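PDB 4JB3: D-ribitol-5-phosphate phosphatase from Bacteroides thetaiotaomicron, which removes the phosphate from D-ribitol 5-phosphate and D-ribitol 1-phosphate by hydrolysis, and also dephosphorylates 5-amino-6-(5-phospho-D-ribitylamino)uracil. Local coordinates for residues I48-A53 / R91-E96; H125-S130 / D176-D181; Y163-T168 / P172-F177. All blocks are in the same frame, centred on the assembly; numbering follows the deposited sequence. Where two conformers were deposited one is given.

Contact 1 (I48-A53 / R91-E96)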
loop_
_atom_site.group_PDB
_atom_site.type_symbol
_atom_site.label_atom_id
_atom_site.label_comp_id
_atom_site.label_asym_id
_atom_site.label_seq_id
_atom_site.Cartn_x
_atom_site.Cartn_y
_atom_site.Cartn_z
ATOM N N ILE A 48 -8.465 15.480 12.267
ATOM C CA ILE A 48 -8.835 16.673 13.036
ATOM C C ILE A 48 -10.335 16.657 13.345
ATOM O O ILE A 48 -10.747 17.007 14.450
ATOM C CB ILE A 48 -8.434 17.977 12.303
ATOM C CG1 ILE A 48 -6.916 18.155 12.350
ATOM C CG2 ILE A 48 -9.127 19.184 12.920
ATOM C CD1 ILE A 48 -6.395 19.309 11.506
ATOM N N LYS A 49 -11.134 16.188 12.384
ATOM C CA LYS A 49 -12.587 16.095 12.541
ATOM C C LYS A 49 -12.976 15.237 13.754
ATOM O O LYS A 49 -13.984 15.509 14.405
ATOM C CB LYS A 49 -13.228 15.549 11.255
ATOM C CG LYS A 49 -14.739 15.338 11.335
ATOM C CD LYS A 49 -15.339 14.985 9.978
ATOM C CE LYS A 49 -16.833 14.710 10.089
ATOM N NZ LYS A 49 -17.458 14.462 8.760
ATOM N N LEU A 50 -12.157 14.229 14.059
ATOM C CA LEU A 50 -12.392 13.362 15.224
ATOM C C LEU A 50 -11.997 14.006 16.541
ATOM O O LEU A 50 -12.381 13.520 17.609
ATOM C CB LEU A 50 -11.597 12.064 15.105
ATOM C CG LEU A 50 -11.868 11.091 13.971
ATOM C CD1 LEU A 50 -10.971 9.881 14.155
ATOM C CD2 LEU A 50 -13.328 10.682 13.955
ATOM N N GLY A 51 -11.222 15.084 16.476
ATOM C CA GLY A 51 -10.696 15.707 17.670
ATOM C C GLY A 51 -9.185 15.690 17.770
ATOM O O GLY A 51 -8.628 16.219 18.722
ATOM N N LEU A 52 -8.513 15.080 16.800
ATOM C CA LEU A 52 -7.055 15.031 16.853
ATOM C C LEU A 52 -6.499 16.333 16.293
ATOM O O LEU A 52 -6.055 16.395 15.142
ATOM C CB LEU A 52 -6.523 13.824 16.081
ATOM C CG LEU A 52 -5.063 13.434 16.338
ATOM C CD1 LEU A 52 -4.864 13.012 17.787
ATOM C CD2 LEU A 52 -4.634 12.316 15.400
ATOM N N ALA A 53 -6.530 17.377 17.111
ATOM C CA ALA A 53 -6.220 18.715 16.639
ATOM C C ALA A 53 -4.787 18.865 16.133
ATOM O O ALA A 53 -4.507 19.746 15.314
ATOM C CB ALA A 53 -6.512 19.731 17.729
ATOM N N ARG A 91 -12.550 11.949 23.561
ATOM C CA ARG A 91 -13.882 11.364 23.453
ATOM C C ARG A 91 -13.879 9.948 22.887
ATOM O O ARG A 91 -12.966 9.556 22.170
ATOM C CB ARG A 91 -14.836 12.277 22.671
ATOM C CG ARG A 91 -14.695 12.246 21.161
ATOM C CD ARG A 91 -16.014 12.693 20.529
ATOM N NE ARG A 91 -15.960 12.745 19.074
ATOM C CZ ARG A 91 -16.370 11.772 18.263
ATOM N NH1 ARG A 91 -16.871 10.641 18.754
ATOM N NH2 ARG A 91 -16.270 11.929 16.951
ATOM N N GLU A 92 -14.918 9.194 23.226
ATOM C CA GLU A 92 -15.064 7.816 22.777
ATOM C C GLU A 92 -15.441 7.783 21.307
ATOM O O GLU A 92 -16.433 8.400 20.897
ATOM C CB GLU A 92 -16.152 7.124 23.591
ATOM C CG GLU A 92 -16.387 5.674 23.220
ATOM C CD GLU A 92 -15.765 4.721 24.216
ATOM O OE1 GLU A 92 -14.960 5.183 25.054
ATOM O OE2 GLU A 92 -16.089 3.514 24.173
ATOM N N LEU A 93 -14.647 7.072 20.516
ATOM C CA LEU A 93 -14.888 6.989 19.088
ATOM C C LEU A 93 -15.546 5.665 18.754
ATOM O O LEU A 93 -15.318 4.665 19.432
ATOM C CB LEU A 93 -13.565 7.083 18.344
ATOM C CG LEU A 93 -12.708 8.313 18.625
ATOM C CD1 LEU A 93 -11.370 8.158 17.917
ATOM C CD2 LEU A 93 -13.412 9.586 18.145
ATOM N N THR A 94 -16.369 5.654 17.708
ATOM C CA THR A 94 -16.861 4.387 17.173
ATOM C C THR A 94 -15.866 3.837 16.165
ATOM O O THR A 94 -15.021 4.574 15.627
ATOM C CB THR A 94 -18.211 4.534 16.467
ATOM O OG1 THR A 94 -18.053 5.326 15.281
ATOM C CG2 THR A 94 -19.256 5.147 17.403
ATOM N N MET A 95 -15.989 2.550 15.868
ATOM C CA MET A 95 -15.129 1.965 14.854
ATOM C C MET A 95 -15.369 2.611 13.504
ATOM O O MET A 95 -14.422 2.827 12.746
ATOM C CB MET A 95 -15.348 0.452 14.769
ATOM C CG MET A 95 -14.781 -0.307 15.957
ATOM S SD MET A 95 -12.969 -0.293 15.877
ATOM C CE MET A 95 -12.678 -1.714 14.840
ATOM N N GLU A 96 -16.621 2.936 13.201
ATOM C CA GLU A 96 -16.925 3.468 11.877
ATOM C C GLU A 96 -16.326 4.854 11.662
ATOM O O GLU A 96 -15.830 5.149 10.582
ATOM C CB GLU A 96 -18.425 3.475 11.602
ATOM C CG GLU A 96 -18.780 3.882 10.172
ATOM C CD GLU A 96 -18.239 2.923 9.117
ATOM O OE1 GLU A 96 -18.011 1.733 9.427
ATOM O OE2 GLU A 96 -18.054 3.364 7.963
#
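L50, at the end of helix 40-50, meets L93 and R91 with both its side chain and its carbonyl. Its CG lies opposite the carbonyl carbon (chi1 -63°), and CD1 reaches CD1 of L93 at 4.2 Å, the two leucines crossing at about a right angle. L50 O lies obliquely to the R91 guanidinium, with NE of R91 3.9 Å away, too far for a hydrogen bond. R91 is instead tied through NH2 to E97 in a salt bridge, and CD2 of L93 sits 3.6 Å above the plane of the R91 guanidinium, over its centre. After L50 the chain leaves the helix at G51, whose positive phi (117°) completes a Schellman motif, with G51 N bonded to I48 O at 2.8 Å. In 91-96, T94 is the N-cap of helix 95-103, which places L93 just before that helix. The contact lies in the helical segment inserted between strands 26-29 and 125-130, as in HAD cap domains: L50 and L93 both rest on L85 of helix 78-89, while L50 also touches E97 and A101 and L93 touches T98, all of helix 95-103.

Contact 2 (H125-S130 / D176-D181)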
loop_
_atom_site.group_PDB
_atom_site.type_symbol
_atom_site.label_atom_id
_atom_site.label_comp_id
_atom_site.label_asym_id
_atom_site.label_seq_id
_atom_site.Cartn_x
_atom_site.Cartn_y
_atom_site.Cartn_z
ATOM N N HIS A 125 4.084 -13.058 -11.511
ATOM C CA HIS A 125 3.583 -13.215 -10.153
ATOM C C HIS A 125 3.527 -11.826 -9.544
ATOM O O HIS A 125 4.490 -11.065 -9.624
ATOM C CB HIS A 125 4.489 -14.132 -9.329
ATOM C CG HIS A 125 4.661 -15.497 -9.922
ATOM N ND1 HIS A 125 3.688 -16.470 -9.843
ATOM C CD2 HIS A 125 5.690 -16.047 -10.609
ATOM C CE1 HIS A 125 4.109 -17.562 -10.459
ATOM N NE2 HIS A 125 5.322 -17.331 -10.930
ATOM N N VAL A 126 2.380 -11.482 -8.974
ATOM C CA VAL A 126 2.161 -10.146 -8.451
ATOM C C VAL A 126 1.872 -10.239 -6.966
ATOM O O VAL A 126 1.027 -11.033 -6.533
ATOM C CB VAL A 126 0.992 -9.459 -9.175
ATOM C CG1 VAL A 126 0.681 -8.104 -8.553
ATOM C CG2 VAL A 126 1.309 -9.326 -10.664
ATOM N N TYR A 127 2.572 -9.432 -6.182
ATOM C CA TYR A 127 2.377 -9.413 -4.737
ATOM C C TYR A 127 2.181 -8.009 -4.233
ATOM O O TYR A 127 2.629 -7.043 -4.857
ATOM C CB TYR A 127 3.589 -10.020 -4.023
ATOM C CG TYR A 127 3.916 -11.411 -4.484
ATOM C CD1 TYR A 127 3.205 -12.495 -4.005
ATOM C CD2 TYR A 127 4.932 -11.642 -5.401
ATOM C CE1 TYR A 127 3.487 -13.765 -4.428
ATOM C CE2 TYR A 127 5.230 -12.916 -5.832
ATOM C CZ TYR A 127 4.501 -13.977 -5.333
ATOM O OH TYR A 127 4.793 -15.258 -5.752
ATOM N N LEU A 128 1.526 -7.885 -3.088
ATOM C CA LEU A 128 1.441 -6.602 -2.409
ATOM C C LEU A 128 2.325 -6.655 -1.181
ATOM O O LEU A 128 2.367 -7.671 -0.480
ATOM C CB LEU A 128 0.003 -6.308 -1.979
ATOM C CG LEU A 128 -0.295 -4.890 -1.482
ATOM C CD1 LEU A 128 -0.705 -4.006 -2.657
ATOM C CD2 LEU A 128 -1.368 -4.886 -0.394
ATOM N N LEU A 129 3.046 -5.570 -0.917
ATOM C CA LEU A 129 3.801 -5.456 0.331
ATOM C C LEU A 129 3.561 -4.050 0.832
ATOM O O LEU A 129 4.017 -3.080 0.215
ATOM C CB LEU A 129 5.293 -5.716 0.101
ATOM C CG LEU A 129 6.235 -5.530 1.297
ATOM C CD1 LEU A 129 5.954 -6.560 2.383
ATOM C CD2 LEU A 129 7.701 -5.600 0.870
ATOM N N SER A 130 2.814 -3.921 1.928
ATOM C CA SER A 130 2.343 -2.602 2.314
ATOM C C SER A 130 2.218 -2.376 3.800
ATOM O O SER A 130 1.832 -3.281 4.565
ATOM C CB SER A 130 0.993 -2.316 1.648
ATOM O OG SER A 130 0.662 -0.940 1.774
ATOM N N ASP A 176 12.190 -9.426 4.376
ATOM C CA ASP A 176 12.703 -10.774 4.594
ATOM C C ASP A 176 11.584 -11.814 4.701
ATOM O O ASP A 176 11.686 -12.902 4.122
ATOM C CB ASP A 176 13.591 -10.811 5.838
ATOM C CG ASP A 176 14.232 -12.160 6.051
ATOM O OD1 ASP A 176 15.132 -12.518 5.258
ATOM O OD2 ASP A 176 13.843 -12.857 7.014
ATOM N N PHE A 177 10.521 -11.490 5.429
ATOM C CA PHE A 177 9.406 -12.419 5.535
ATOM C C PHE A 177 8.835 -12.692 4.163
ATOM O O PHE A 177 8.591 -13.844 3.800
ATOM C CB PHE A 177 8.285 -11.882 6.422
ATOM C CG PHE A 177 7.111 -12.825 6.525
ATOM C CD1 PHE A 177 6.063 -12.768 5.613
ATOM C CD2 PHE A 177 7.070 -13.782 7.525
ATOM C CE1 PHE A 177 4.998 -13.646 5.698
ATOM C CE2 PHE A 177 6.007 -14.663 7.617
ATOM C CZ PHE A 177 4.968 -14.591 6.703
ATOM N N MET A 178 8.617 -11.627 3.402
ATOM C CA MET A 178 8.010 -11.745 2.086
ATOM C C MET A 178 8.874 -12.595 1.157
ATOM O O MET A 178 8.369 -13.458 0.437
ATOM C CB MET A 178 7.757 -10.353 1.505
ATOM C CG MET A 178 7.107 -10.368 0.150
ATOM S SD MET A 178 8.312 -10.425 -1.171
ATOM C CE MET A 178 7.230 -10.844 -2.531
ATOM N N ILE A 179 10.181 -12.359 1.187
ATOM C CA ILE A 179 11.098 -13.103 0.333
ATOM C C ILE A 179 11.084 -14.583 0.690
ATOM O O ILE A 179 11.037 -15.451 -0.185
ATOM C CB ILE A 179 12.534 -12.559 0.452
ATOM C CG1 ILE A 179 12.626 -11.169 -0.174
ATOM C CG2 ILE A 179 13.520 -13.507 -0.216
ATOM C CD1 ILE A 179 13.915 -10.446 0.146
ATOM N N LYS A 180 11.108 -14.877 1.982
ATOM C CA LYS A 180 11.145 -16.266 2.421
ATOM C C LYS A 180 9.831 -16.991 2.170
ATOM O O LYS A 180 9.821 -18.176 1.838
ATOM C CB LYS A 180 11.508 -16.344 3.899
ATOM C CG LYS A 180 12.961 -16.032 4.188
ATOM C CD LYS A 180 13.257 -16.227 5.659
ATOM C CE LYS A 180 14.747 -16.406 5.886
ATOM N NZ LYS A 180 15.518 -15.176 5.579
ATOM N N ASP A 181 8.718 -16.282 2.328
ATOM C CA ASP A 181 7.409 -16.901 2.158
ATOM C C ASP A 181 7.073 -17.129 0.691
ATOM O O ASP A 181 6.470 -18.140 0.339
ATOM C CB ASP A 181 6.315 -16.037 2.793
ATOM C CG ASP A 181 4.944 -16.663 2.670
ATOM O OD1 ASP A 181 4.645 -17.593 3.448
ATOM O OD2 ASP A 181 4.166 -16.245 1.785
#
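M178 reaches from helix 172-182 to the strand 125-130 and has more surface buried here than Y127 and L129 together. Its CG is anti to the backbone N (chi1 -179°), which carries the chain out from the helix, and a bend at chi2 (-89°) then turns the sulfur end toward Y127. The terminal CE comes to 3.8 Å from Y127 CD2 and 3.9 Å from Y127 CG. The methyl approaches the ring obliquely, near its root, and the two side chains cross at about a right angle. M178 was deposited in two conformers, so this methyl contact describes one of them. At the other end of the side chain L129 joins in: CD1 of L129 lies 4.3 Å from M178 CB, so the methionine is met by the leucine close to the helix backbone and by the tyrosine at its far end. Y127 and L129, two residues apart on the strand, both point at the helix, whereas L128 between them points away. No hydrogen bond crosses the interface; it is apolar packing. Y160 of strand 158-161 touches all three residues, and V28 of strand 26-29 touches L129 and M178. Farther along the helix, D181 OD2 is held by K158 and Y160 OH. This is a helix laid on one face of the parallel sheet in the Rossmann-like HAD core. At the end of the strand S130 OG is bonded to OD1 of D30, the nucleophile by similarity, consistent with the motif II serine or threonine of this superfamily.

Contact 3 (Y163-T168 / P172-F177)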
loop_
_atom_site.group_PDB
_atom_site.type_symbol
_atom_site.label_atom_id
_atom_site.label_comp_id
_atom_site.label_asym_id
_atom_site.label_seq_id
_atom_site.Cartn_x
_atom_site.Cartn_y
_atom_site.Cartn_z
ATOM N N TYR A 163 0.563 -5.125 9.397
ATOM C CA TYR A 163 -0.077 -5.364 10.694
ATOM C C TYR A 163 -0.210 -6.848 11.025
ATOM O O TYR A 163 -0.405 -7.218 12.190
ATOM C CB TYR A 163 -1.418 -4.630 10.799
ATOM C CG TYR A 163 -2.546 -5.178 9.958
ATOM C CD1 TYR A 163 -3.408 -6.143 10.463
ATOM C CD2 TYR A 163 -2.768 -4.709 8.667
ATOM C CE1 TYR A 163 -4.457 -6.635 9.695
ATOM C CE2 TYR A 163 -3.825 -5.180 7.897
ATOM C CZ TYR A 163 -4.658 -6.141 8.417
ATOM O OH TYR A 163 -5.711 -6.625 7.660
ATOM N N GLN A 164 -0.086 -7.699 10.014
ATOM C CA GLN A 164 -0.129 -9.136 10.247
ATOM C C GLN A 164 1.262 -9.717 10.426
ATOM O O GLN A 164 1.412 -10.852 10.873
ATOM C CB GLN A 164 -0.824 -9.828 9.083
ATOM C CG GLN A 164 -2.279 -9.467 8.970
ATOM C CD GLN A 164 -2.991 -10.322 7.954
ATOM O OE1 GLN A 164 -2.437 -10.639 6.909
ATOM N NE2 GLN A 164 -4.221 -10.714 8.262
ATOM N N LEU A 165 2.280 -8.927 10.099
ATOM C CA LEU A 165 3.657 -9.409 10.103
ATOM C C LEU A 165 4.527 -8.846 11.226
ATOM O O LEU A 165 5.625 -9.361 11.478
ATOM C CB LEU A 165 4.309 -9.156 8.744
ATOM C CG LEU A 165 3.582 -9.820 7.577
ATOM C CD1 LEU A 165 4.273 -9.470 6.265
ATOM C CD2 LEU A 165 3.563 -11.322 7.790
ATOM N N GLY A 166 4.058 -7.793 11.893
ATOM C CA GLY A 166 4.747 -7.283 13.071
ATOM C C GLY A 166 5.822 -6.239 12.807
ATOM O O GLY A 166 6.553 -5.859 13.729
ATOM N N HIS A 167 5.930 -5.781 11.566
ATOM C CA HIS A 167 6.940 -4.790 11.191
ATOM C C HIS A 167 6.361 -3.902 10.114
ATOM O O HIS A 167 5.518 -4.351 9.334
ATOM C CB HIS A 167 8.188 -5.469 10.600
ATOM C CG HIS A 167 8.821 -6.481 11.498
ATOM N ND1 HIS A 167 9.771 -6.153 12.440
ATOM C CD2 HIS A 167 8.653 -7.822 11.584
ATOM C CE1 HIS A 167 10.150 -7.246 13.078
ATOM N NE2 HIS A 167 9.492 -8.273 12.572
ATOM N N THR A 168 6.822 -2.653 10.049
ATOM C CA THR A 168 6.492 -1.762 8.939
ATOM C C THR A 168 7.727 -1.452 8.106
ATOM O O THR A 168 8.830 -1.321 8.656
ATOM C CB THR A 168 5.885 -0.427 9.423
ATOM O OG1 THR A 168 6.623 0.052 10.556
ATOM C CG2 THR A 168 4.442 -0.616 9.812
ATOM N N PRO A 172 13.864 -4.033 7.424
ATOM C CA PRO A 172 14.287 -5.129 6.550
ATOM C C PRO A 172 13.491 -6.399 6.839
ATOM O O PRO A 172 13.306 -7.212 5.934
ATOM C CB PRO A 172 15.759 -5.335 6.924
ATOM C CG PRO A 172 16.198 -4.030 7.492
ATOM C CD PRO A 172 14.989 -3.465 8.187
ATOM N N GLU A 173 13.011 -6.554 8.072
ATOM C CA GLU A 173 12.323 -7.777 8.478
ATOM C C GLU A 173 11.061 -8.071 7.658
ATOM O O GLU A 173 10.743 -9.235 7.415
ATOM C CB GLU A 173 11.971 -7.718 9.968
ATOM C CG GLU A 173 13.182 -7.733 10.909
ATOM C CD GLU A 173 13.621 -6.345 11.343
ATOM O OE1 GLU A 173 13.494 -5.396 10.544
ATOM O OE2 GLU A 173 14.091 -6.204 12.494
ATOM N N ILE A 174 10.335 -7.039 7.241
ATOM C CA ILE A 174 9.100 -7.282 6.496
ATOM C C ILE A 174 9.437 -7.781 5.085
ATOM O O ILE A 174 8.777 -8.678 4.558
ATOM C CB ILE A 174 8.140 -6.064 6.505
ATOM C CG1 ILE A 174 6.735 -6.490 6.070
ATOM C CG2 ILE A 174 8.674 -4.916 5.649
ATOM C CD1 ILE A 174 5.747 -5.333 6.014
ATOM N N PHE A 175 10.504 -7.242 4.505
ATOM C CA PHE A 175 10.974 -7.697 3.202
ATOM C C PHE A 175 11.470 -9.133 3.301
ATOM O O PHE A 175 11.210 -9.957 2.425
ATOM C CB PHE A 175 12.119 -6.819 2.726
ATOM C CG PHE A 175 11.701 -5.446 2.289
ATOM C CD1 PHE A 175 11.605 -4.409 3.204
ATOM C CD2 PHE A 175 11.427 -5.185 0.955
ATOM C CE1 PHE A 175 11.226 -3.133 2.797
ATOM C CE2 PHE A 175 11.059 -3.922 0.542
ATOM C CZ PHE A 175 10.958 -2.893 1.459
ATOM N N ASP A 176 12.190 -9.426 4.376
ATOM C CA ASP A 176 12.703 -10.774 4.594
ATOM C C ASP A 176 11.584 -11.814 4.701
ATOM O O ASP A 176 11.686 -12.902 4.122
ATOM C CB ASP A 176 13.591 -10.811 5.838
ATOM C CG ASP A 176 14.232 -12.160 6.051
ATOM O OD1 ASP A 176 15.132 -12.518 5.258
ATOM O OD2 ASP A 176 13.843 -12.857 7.014
ATOM N N PHE A 177 10.521 -11.490 5.429
ATOM C CA PHE A 177 9.406 -12.419 5.535
ATOM C C PHE A 177 8.835 -12.692 4.163
ATOM O O PHE A 177 8.591 -13.844 3.800
ATOM C CB PHE A 177 8.285 -11.882 6.422
ATOM C CG PHE A 177 7.111 -12.825 6.525
ATOM C CD1 PHE A 177 6.063 -12.768 5.613
ATOM C CD2 PHE A 177 7.070 -13.782 7.525
ATOM C CE1 PHE A 177 4.998 -13.646 5.698
ATOM C CE2 PHE A 177 6.007 -14.663 7.617
ATOM C CZ PHE A 177 4.968 -14.591 6.703
#
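L165, at the end of the weakly bonded helix 162-165, lies over the face of the F177 ring of helix 172-182; the chain between the two helices of this HAD core contains K169, consistent with the motif III lysine. CD2 of L165 stands 3.6 Å from the centroid of the F177 ring and 19° off its normal, a CH-pi contact shifted toward the rim, with F177 CE1 the nearest ring atom. The other branch, CD1 of L165, packs on I174 CG1 at 3.9 Å, the two side chains crossing at about a right angle. A second CH-pi contact is more exactly centred: CB of E173 sits 3.5 Å from the centroid of the H167 ring, nearly on its normal. E173 bends at chi2 (96°), so its carboxylate folds back beside the ring, the two planes 22° apart, but H167 ND1 and E173 OE1 remain 4.2 Å apart and form no salt bridge. An alanine in place of H167 would remove the ring and would probably leave E173 CB without its facing surface, setting the carboxylate arm freer to turn. G166, with positive phi, turns the chain between L165 and H167. Next to H167, T168 OG1 is bonded to E73. I174 meets the backbone of H167 as well as its side chain: CB of I174 lies 4.1 Å from CB of H167, and the methyl CD1 of I174 lies 3.5 Å from H167 O.

Overall arrangement
Contact 1 comes first along the chain and stands apart, its centre about 34 Å from that of contact 2 and about 29 Å from that of contact 3. It belongs to the helical segment that follows strand 26-29, as caps do in this superfamily, and lies across the chain's centre from contact 2. Next, 125-130 opens contact 2 before 163-168 opens contact 3; both end on helix 172-182, sharing D176 and F177, with centres about 9 Å apart. They touch where L129 packs on I174 and F175. One helix thus meets the parallel sheet and its own preceding turn near D30, the probable nucleophile and a sodium ligand, about 6 Å from the L129 side chain.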